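Side-chain contact in glycoside hydrolase family 43 (Halothermothrix orenii, PDB 4QQS), which hydrolyses glycosidic bonds, with alpha-L-arabinofuranosidase activity, and probably takes part in the breakdown of xylan: residues Asn64-Glu69 against Lys97-Ser102. Numbering follows the deposited sequence.
Sequences NGWGTE and KIALAS
Trp-66 lies against Lys-97 and Ala-99 on one blade of the five-bladed beta-propeller of this family-43 enzyme. The tryptophan comes from the loop between strands 51-58 and 72-79, which connects two successive four-stranded sheets. Its partners lie on strand 96-103, the third strand of the second sheet.

The apolar part of the contact is made by the six-membered ring. CZ3 of Trp-66 sits 3.7 Å from CB of Ala-99, and CE3 lies 4.0 Å from the same methyl, which meets the ring obliquely. CB of Lys-97 is 4.0 Å from both CZ2 and CH2 of Trp-66. The side chains of Trp-66 and Lys-97 cross at about a right angle. With CG of Trp-66 anti to the backbone N (chi1 -176°), the six-membered ring ends up beside Lys-97 and Ala-99. Tyr-87 and Ala-89 of strand 82-90, together with Pro-116, also touch the indole.

The polar ends of both side chains have partners beyond the two segments. NZ of Lys-97, at the end of an extended chain, forms salt bridges with Asp-91, Asp-93 and Asp-119. NE1 of Trp-66 makes a weak hydrogen bond to OD2 of Asp-91, so one carboxylate oxygen serves both side chains. No hydrogen bond joins the segments directly. Where they come closest, the carbonyl O of Lys-97 lies in the indole plane, 3.5 Å from CH2 of Trp-66 at the ring edge.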
ATOM      1  N   ASN A  64      22.760  -1.234   6.578  1.00 12.58           N
ATOM      2  CA  ASN A  64      21.744  -2.159   6.078  1.00 12.09           C
ATOM      3  C   ASN A  64      22.424  -3.401   5.508  1.00 13.07           C
ATOM      4  O   ASN A  64      23.105  -4.090   6.250  1.00 16.64           O
ATOM      5  CB  ASN A  64      20.803  -1.443   5.118  1.00 10.57           C
ATOM      6  CG  ASN A  64      19.961  -0.416   5.839  1.00 10.34           C
ATOM      7  OD1 ASN A  64      19.735  -0.544   7.047  1.00 12.32           O
ATOM      8  ND2 ASN A  64      19.522   0.612   5.134  1.00 10.15           N
ATOM      9  N   GLY A  65      22.254  -3.694   4.226  1.00 11.21           N
ATOM     10  CA  GLY A  65      22.882  -4.840   3.598  1.00 11.58           C
ATOM     11  C   GLY A  65      21.964  -6.018   3.336  1.00 12.39           C
ATOM     12  O   GLY A  65      22.334  -6.935   2.620  1.00 16.22           O
ATOM     13  N   TRP A  66      20.759  -6.001   3.889  1.00 11.28           N
ATOM     14  CA  TRP A  66      19.823  -7.103   3.755  1.00 10.74           C
ATOM     15  C   TRP A  66      18.970  -6.957   2.502  1.00 10.46           C
ATOM     16  O   TRP A  66      18.556  -5.860   2.143  1.00 10.63           O
ATOM     17  CB  TRP A  66      18.920  -7.181   4.996  1.00 10.70           C
ATOM     18  CG  TRP A  66      18.007  -8.348   4.933  1.00 10.54           C
ATOM     19  CD1 TRP A  66      18.304  -9.634   5.274  1.00 10.97           C
ATOM     20  CD2 TRP A  66      16.657  -8.367   4.452  1.00  9.61           C
ATOM     21  NE1 TRP A  66      17.228 -10.445   5.051  1.00 10.84           N
ATOM     22  CE2 TRP A  66      16.205  -9.696   4.539  1.00 10.09           C
ATOM     23  CE3 TRP A  66      15.783  -7.387   3.961  1.00  9.69           C
ATOM     24  CZ2 TRP A  66      14.930 -10.072   4.153  1.00 10.41           C
ATOM     25  CZ3 TRP A  66      14.507  -7.768   3.580  1.00  9.63           C
ATOM     26  CH2 TRP A  66      14.093  -9.098   3.680  1.00 10.37           C
ATOM     27  N   GLY A  67      18.688  -8.082   1.860  1.00 10.16           N
ATOM     28  CA  GLY A  67      17.833  -8.135   0.691  1.00 10.08           C
ATOM     29  C   GLY A  67      18.665  -8.138  -0.568  1.00 10.11           C
ATOM     30  O   GLY A  67      19.636  -7.391  -0.671  1.00 11.42           O
ATOM     31  N   THR A  68      18.299  -8.980  -1.529  1.00 10.63           N
ATOM     32  CA  THR A  68      19.110  -9.165  -2.731  1.00 11.81           C
ATOM     33  C   THR A  68      18.537  -8.490  -3.973  1.00 11.84           C
ATOM     34  O   THR A  68      19.290  -8.131  -4.879  1.00 13.60           O
ATOM     35  CB  THR A  68      19.336 -10.654  -3.057  1.00 13.25           C
ATOM     36  OG1 THR A  68      18.091 -11.279  -3.386  1.00 14.19           O
ATOM     37  CG2 THR A  68      19.972 -11.373  -1.886  1.00 13.88           C
ATOM     38  N   GLU A  69      17.221  -8.331  -4.003  1.00 11.02           N
ATOM     39  CA  GLU A  69      16.491  -7.840  -5.158  1.00 10.90           C
ATOM     40  C   GLU A  69      15.027  -7.788  -4.752  1.00  9.74           C
ATOM     41  O   GLU A  69      14.673  -8.180  -3.637  1.00  9.56           O
ATOM     42  CB  GLU A  69      16.677  -8.772  -6.365  1.00 12.50           C
ATOM     43  CG  GLU A  69      16.175 -10.189  -6.119  1.00 15.03           C
ATOM     44  CD  GLU A  69      16.294 -11.103  -7.325  1.00 18.75           C
ATOM     45  OE1 GLU A  69      16.433 -10.600  -8.462  1.00 20.24           O
ATOM     46  OE2 GLU A  69      16.227 -12.333  -7.133  1.00 20.60           O
ATOM     47  N   LYS A  97      10.559 -11.629   2.049  1.00  7.13           N
ATOM     48  CA  LYS A  97      10.283 -11.449   3.471  1.00  7.22           C
ATOM     49  C   LYS A  97      10.096  -9.980   3.778  1.00  6.90           C
ATOM     50  O   LYS A  97      10.661  -9.101   3.123  1.00  7.82           O
ATOM     51  CB  LYS A  97      11.420 -12.023   4.323  1.00  7.98           C
ATOM     52  CG  LYS A  97      11.778 -13.467   3.982  1.00  8.58           C
ATOM     53  CD  LYS A  97      12.962 -13.997   4.782  1.00  9.59           C
ATOM     54  CE  LYS A  97      13.424 -15.324   4.217  1.00 10.07           C
ATOM     55  NZ  LYS A  97      14.680 -15.794   4.862  1.00 11.29           N
ATOM     56  N   ILE A  98       9.284  -9.738   4.799  1.00  7.00           N
ATOM     57  CA  ILE A  98       9.070  -8.402   5.324  0.64  6.61           C
ATOM     58  C   ILE A  98      10.214  -8.037   6.269  1.00  6.94           C
ATOM     59  O   ILE A  98      10.727  -8.899   6.996  1.00  7.88           O
ATOM     60  CB  ILE A  98       7.694  -8.362   5.994  0.64  6.62           C
ATOM     61  CG1 ILE A  98       6.629  -8.425   4.894  0.64  6.62           C
ATOM     62  CG2 ILE A  98       7.505  -7.132   6.880  0.64  6.29           C
ATOM     63  CD1 ILE A  98       5.285  -8.913   5.381  0.64  6.81           C
ATOM     64  N   ALA A  99      10.614  -6.767   6.220  1.00  7.12           N
ATOM     65  CA  ALA A  99      11.631  -6.192   7.082  1.00  7.11           C
ATOM     66  C   ALA A  99      11.101  -4.903   7.701  1.00  7.17           C
ATOM     67  O   ALA A  99      10.199  -4.255   7.161  1.00  7.59           O
ATOM     68  CB  ALA A  99      12.889  -5.897   6.285  1.00  8.36           C
ATOM     69  N   LEU A 100      11.705  -4.538   8.829  1.00  7.40           N
ATOM     70  CA  LEU A 100      11.390  -3.333   9.578  1.00  7.43           C
ATOM     71  C   LEU A 100      12.645  -2.484   9.764  1.00  7.49           C
ATOM     72  O   LEU A 100      13.681  -2.993  10.202  1.00  8.20           O
ATOM     73  CB  LEU A 100      10.838  -3.715  10.949  1.00  8.13           C
ATOM     74  CG  LEU A 100      10.353  -2.571  11.845  1.00  9.63           C
ATOM     75  CD1 LEU A 100       9.105  -1.930  11.270  1.00 10.51           C
ATOM     76  CD2 LEU A 100      10.099  -3.057  13.267  1.00 10.96           C
ATOM     77  N   ALA A 101      12.526  -1.196   9.456  1.00  7.94           N
ATOM     78  CA  ALA A 101      13.610  -0.224   9.567  1.00  7.88           C
ATOM     79  C   ALA A 101      13.075   1.030  10.257  1.00  8.32           C
ATOM     80  O   ALA A 101      11.862   1.222  10.357  1.00  9.06           O
ATOM     81  CB  ALA A 101      14.148   0.125   8.196  1.00  8.27           C
ATOM     82  N   SER A 102      13.980   1.898  10.706  1.00  8.67           N
ATOM     83  CA  SER A 102      13.559   3.146  11.329  1.00  9.53           C
ATOM     84  C   SER A 102      14.481   4.311  10.985  1.00  9.38           C
ATOM     85  O   SER A 102      15.611   4.124  10.538  1.00  9.57           O
ATOM     86  CB  SER A 102      13.451   2.974  12.841  1.00 11.61           C
ATOM     87  OG  SER A 102      14.734   2.859  13.426  1.00 13.63           O
TER